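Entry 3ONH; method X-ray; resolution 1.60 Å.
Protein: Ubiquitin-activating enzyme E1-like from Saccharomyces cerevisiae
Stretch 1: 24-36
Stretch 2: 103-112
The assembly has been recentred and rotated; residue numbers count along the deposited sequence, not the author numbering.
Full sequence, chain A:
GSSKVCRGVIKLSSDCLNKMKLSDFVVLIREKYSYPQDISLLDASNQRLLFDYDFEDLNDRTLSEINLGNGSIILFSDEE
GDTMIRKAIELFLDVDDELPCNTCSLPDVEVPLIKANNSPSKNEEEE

Stretch 1, residues 24-36: DFVVLIREKYSYP
Stretch 2 103-112: TCSLPDVEVP

Stretch 1 opens within a helix that begins earlier in the chain, its residues from Asp24 through Lys32 helical, with i to i+4 hydrogen bonds from Leu28 N to Asp24 O (3.0 Å) through Tyr33 N to Ile29 O (3.2 Å). Along one flank runs the extended segment 103-112, strand only at 104-105, in the same N-to-C sense: CA atoms pair Phe25 with Cys104 (9.6 Å), Ile29 with Leu106 (7.9 Å) and Tyr33 with Val111 (6.4 Å). The approach tightens toward the C-terminal end, and 527 Å² is buried in all.

Phe25 (chi1 t, chi2 60°) is buried and offers its ring edge to Cys104, CE1 to SG 4.2 Å; thiol and ring make an apolar contact. Leu28, with chi1 off-well at -147° and chi2 t, points toward the segment and reaches two partners, CD1 to Cys104 SG at 3.9 Å and CD2 to Leu106 CD1 at 3.6 Å. Ile29 (m, t) packs CG1 against Leu106 CD1 at 3.9 Å. Leu106 (m, t) thus inserts a branched side chain against several helix residues.

Lys32 (t, p, t, t) suits an exposed margin: its aliphatic chain passes Leu106, while NZ forms a salt bridge with Asp108 OD1 at 3.1 Å. Asp108 (m) starts away from the helix, but its carboxylate comes nearer.

Tyr33 (m, chi2 -74°) has the largest covered area, 111 Å². Its OH donates to Pro107 O at 2.6 Å, satisfying a carbonyl beside a buried ring, whose CE2 lies 4.0 Å from Leu106 CD1 and whose CD1 lies 3.9 Å from Val111 CG2. Val109 CB also lies 4.2 Å from Tyr33 CE1.

Ser34 leaves helical geometry with positive phi (67/49). Extended Tyr35 (-84/165; m, chi2 -86°) then brings its ring to Val111 (t), CZ to CG1 4.3 Å, its hydroxyl being hydrogen-bonded elsewhere in the structure.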

# COMPACT_ATOMS: atom_id res chain seq x y z
N ASP A 24 -1.57 9.90 -1.25
CA ASP A 24 -2.96 9.49 -1.31
C ASP A 24 -3.10 7.98 -1.15
O ASP A 24 -4.03 7.49 -0.53
CB ASP A 24 -3.62 9.97 -2.60
CG ASP A 24 -3.90 11.45 -2.59
OD1 ASP A 24 -4.01 12.02 -1.49
OD2 ASP A 24 -4.02 12.05 -3.68
N PHE A 25 -2.15 7.24 -1.72
CA PHE A 25 -2.19 5.79 -1.64
C PHE A 25 -2.06 5.34 -0.19
O PHE A 25 -2.75 4.42 0.26
CB PHE A 25 -1.07 5.20 -2.49
CG PHE A 25 -1.28 3.75 -2.84
CD1 PHE A 25 -2.39 3.36 -3.56
CD2 PHE A 25 -0.35 2.79 -2.47
CE1 PHE A 25 -2.58 2.04 -3.90
CE2 PHE A 25 -0.53 1.46 -2.80
CZ PHE A 25 -1.65 1.09 -3.52
N VAL A 26 -1.18 6.01 0.54
CA VAL A 26 -0.95 5.72 1.95
C VAL A 26 -2.18 5.96 2.84
O VAL A 26 -2.53 5.12 3.68
CB VAL A 26 0.23 6.54 2.49
CG1 VAL A 26 0.28 6.46 3.99
CG2 VAL A 26 1.53 6.05 1.88
N VAL A 27 -2.81 7.11 2.68
CA VAL A 27 -4.05 7.41 3.38
C VAL A 27 -5.10 6.35 3.09
O VAL A 27 -5.75 5.84 4.01
CB VAL A 27 -4.59 8.79 2.95
CG1 VAL A 27 -5.83 9.14 3.76
CG2 VAL A 27 -3.53 9.86 3.12
N LEU A 28 -5.25 6.00 1.82
CA LEU A 28 -6.22 5.02 1.35
C LEU A 28 -6.07 3.69 2.06
O LEU A 28 -7.03 3.11 2.56
CB LEU A 28 -6.01 4.79 -0.15
CG LEU A 28 -7.21 4.47 -1.04
CD1 LEU A 28 -6.72 3.91 -2.36
CD2 LEU A 28 -8.16 3.49 -0.38
N ILE A 29 -4.84 3.17 2.09
CA ILE A 29 -4.61 1.87 2.69
C ILE A 29 -4.75 1.92 4.20
O ILE A 29 -5.32 1.04 4.83
CB ILE A 29 -3.23 1.33 2.29
CG1 ILE A 29 -3.16 1.18 0.77
CG2 ILE A 29 -2.97 0.01 2.99
CD1 ILE A 29 -1.80 0.81 0.25
N ARG A 30 -4.23 2.99 4.80
CA ARG A 30 -4.32 3.15 6.24
C ARG A 30 -5.77 3.17 6.70
O ARG A 30 -6.15 2.45 7.61
CB ARG A 30 -3.62 4.43 6.69
CG ARG A 30 -3.67 4.66 8.19
CD ARG A 30 -3.35 6.11 8.53
NE ARG A 30 -1.94 6.42 8.38
CZ ARG A 30 -1.46 7.40 7.61
NH1 ARG A 30 -2.29 8.15 6.90
NH2 ARG A 30 -0.15 7.61 7.54
N GLU A 31 -6.60 4.00 6.07
CA GLU A 31 -7.99 4.13 6.51
C GLU A 31 -8.81 2.87 6.23
O GLU A 31 -9.60 2.44 7.06
CB GLU A 31 -8.64 5.36 5.88
CG GLU A 31 -7.89 6.66 6.14
CD GLU A 31 -8.40 7.41 7.37
OE1 GLU A 31 -7.82 8.47 7.71
OE2 GLU A 31 -9.39 6.95 7.99
N LYS A 32 -8.60 2.29 5.05
CA LYS A 32 -9.35 1.10 4.65
C LYS A 32 -9.19 -0.07 5.61
O LYS A 32 -10.16 -0.75 5.93
CB LYS A 32 -8.98 0.69 3.22
CG LYS A 32 -9.49 -0.67 2.77
CD LYS A 32 -10.95 -0.64 2.36
CE LYS A 32 -11.38 -1.98 1.76
NZ LYS A 32 -12.79 -1.98 1.29
N TYR A 33 -7.96 -0.29 6.09
CA TYR A 33 -7.70 -1.45 6.95
C TYR A 33 -7.42 -1.09 8.41
O TYR A 33 -7.06 -1.95 9.21
CB TYR A 33 -6.56 -2.31 6.39
CG TYR A 33 -6.76 -2.70 4.95
CD1 TYR A 33 -7.68 -3.67 4.60
CD2 TYR A 33 -6.02 -2.10 3.94
CE1 TYR A 33 -7.87 -4.03 3.27
CE2 TYR A 33 -6.20 -2.45 2.62
CZ TYR A 33 -7.13 -3.41 2.29
OH TYR A 33 -7.31 -3.76 0.98
N SER A 34 -7.57 0.18 8.76
CA SER A 34 -7.46 0.64 10.15
C SER A 34 -6.06 0.51 10.72
O SER A 34 -5.88 -0.03 11.81
CB SER A 34 -8.47 -0.09 11.03
OG SER A 34 -9.77 0.05 10.48
N TYR A 35 -5.07 0.99 9.98
CA TYR A 35 -3.73 1.13 10.51
C TYR A 35 -3.68 2.46 11.26
O TYR A 35 -4.56 3.29 11.10
CB TYR A 35 -2.69 1.09 9.40
CG TYR A 35 -2.46 -0.28 8.83
CD1 TYR A 35 -1.55 -1.15 9.42
CD2 TYR A 35 -3.13 -0.70 7.69
CE1 TYR A 35 -1.33 -2.41 8.90
CE2 TYR A 35 -2.91 -1.95 7.17
CZ TYR A 35 -2.02 -2.80 7.78
OH TYR A 35 -1.81 -4.06 7.26
N PRO A 36 -2.64 2.65 12.08
CA PRO A 36 -2.46 3.91 12.81
C PRO A 36 -1.81 4.97 11.92
O PRO A 36 -1.68 4.76 10.72
CB PRO A 36 -1.50 3.54 13.93
CG PRO A 36 -1.39 2.04 13.90
CD PRO A 36 -1.67 1.64 12.51
N THR A 103 -9.72 3.36 -11.94
CA THR A 103 -10.08 2.30 -11.02
C THR A 103 -8.90 2.08 -10.09
O THR A 103 -7.76 1.93 -10.54
CB THR A 103 -10.40 0.99 -11.77
OG1 THR A 103 -11.43 1.24 -12.74
CG2 THR A 103 -10.88 -0.07 -10.80
N CYS A 104 -9.16 2.11 -8.80
CA CYS A 104 -8.19 1.66 -7.82
C CYS A 104 -8.95 0.93 -6.74
O CYS A 104 -9.35 1.52 -5.74
CB CYS A 104 -7.43 2.83 -7.20
SG CYS A 104 -6.27 2.32 -5.91
N SER A 105 -9.16 -0.36 -6.95
CA SER A 105 -10.00 -1.15 -6.07
C SER A 105 -9.18 -1.92 -5.05
O SER A 105 -8.47 -2.85 -5.41
CB SER A 105 -10.84 -2.11 -6.91
OG SER A 105 -11.92 -2.64 -6.16
N LEU A 106 -9.28 -1.55 -3.78
CA LEU A 106 -8.58 -2.28 -2.73
C LEU A 106 -9.38 -3.50 -2.29
O LEU A 106 -10.60 -3.45 -2.17
CB LEU A 106 -8.31 -1.38 -1.51
CG LEU A 106 -7.31 -0.23 -1.67
CD1 LEU A 106 -6.78 0.21 -0.31
CD2 LEU A 106 -6.16 -0.63 -2.55
N PRO A 107 -8.68 -4.61 -2.03
CA PRO A 107 -9.35 -5.84 -1.63
C PRO A 107 -10.01 -5.75 -0.25
O PRO A 107 -9.47 -5.15 0.68
CB PRO A 107 -8.21 -6.86 -1.59
CG PRO A 107 -6.99 -6.03 -1.34
CD PRO A 107 -7.22 -4.78 -2.14
N ASP A 108 -11.18 -6.36 -0.12
CA ASP A 108 -11.81 -6.49 1.18
C ASP A 108 -11.20 -7.67 1.93
O ASP A 108 -11.58 -8.82 1.70
CB ASP A 108 -13.32 -6.59 1.07
CG ASP A 108 -13.97 -5.23 0.83
OD1 ASP A 108 -14.35 -4.58 1.83
OD2 ASP A 108 -14.05 -4.80 -0.34
N VAL A 109 -10.24 -7.36 2.79
CA VAL A 109 -9.48 -8.35 3.54
C VAL A 109 -9.66 -8.12 5.04
O VAL A 109 -9.89 -7.00 5.48
CB VAL A 109 -7.97 -8.25 3.23
CG1 VAL A 109 -7.18 -9.23 4.09
CG2 VAL A 109 -7.71 -8.49 1.76
N GLU A 110 -9.56 -9.19 5.82
CA GLU A 110 -9.65 -9.10 7.27
C GLU A 110 -8.26 -8.89 7.86
O GLU A 110 -7.41 -9.77 7.76
CB GLU A 110 -10.26 -10.37 7.84
CG GLU A 110 -10.79 -10.23 9.25
CD GLU A 110 -11.69 -11.39 9.65
OE1 GLU A 110 -11.15 -12.49 9.92
OE2 GLU A 110 -12.92 -11.21 9.68
N VAL A 111 -8.05 -7.72 8.46
CA VAL A 111 -6.76 -7.38 9.05
C VAL A 111 -6.94 -7.14 10.53
O VAL A 111 -7.39 -6.07 10.94
CB VAL A 111 -6.13 -6.13 8.43
CG1 VAL A 111 -4.78 -5.88 9.03
CG2 VAL A 111 -6.02 -6.30 6.92
N PRO A 112 -6.59 -8.13 11.34
CA PRO A 112 -6.83 -8.08 12.78
C PRO A 112 -5.73 -7.34 13.53
O PRO A 112 -4.65 -7.14 12.98
CB PRO A 112 -6.80 -9.56 13.19
CG PRO A 112 -6.27 -10.33 11.95
CD PRO A 112 -5.82 -9.32 10.96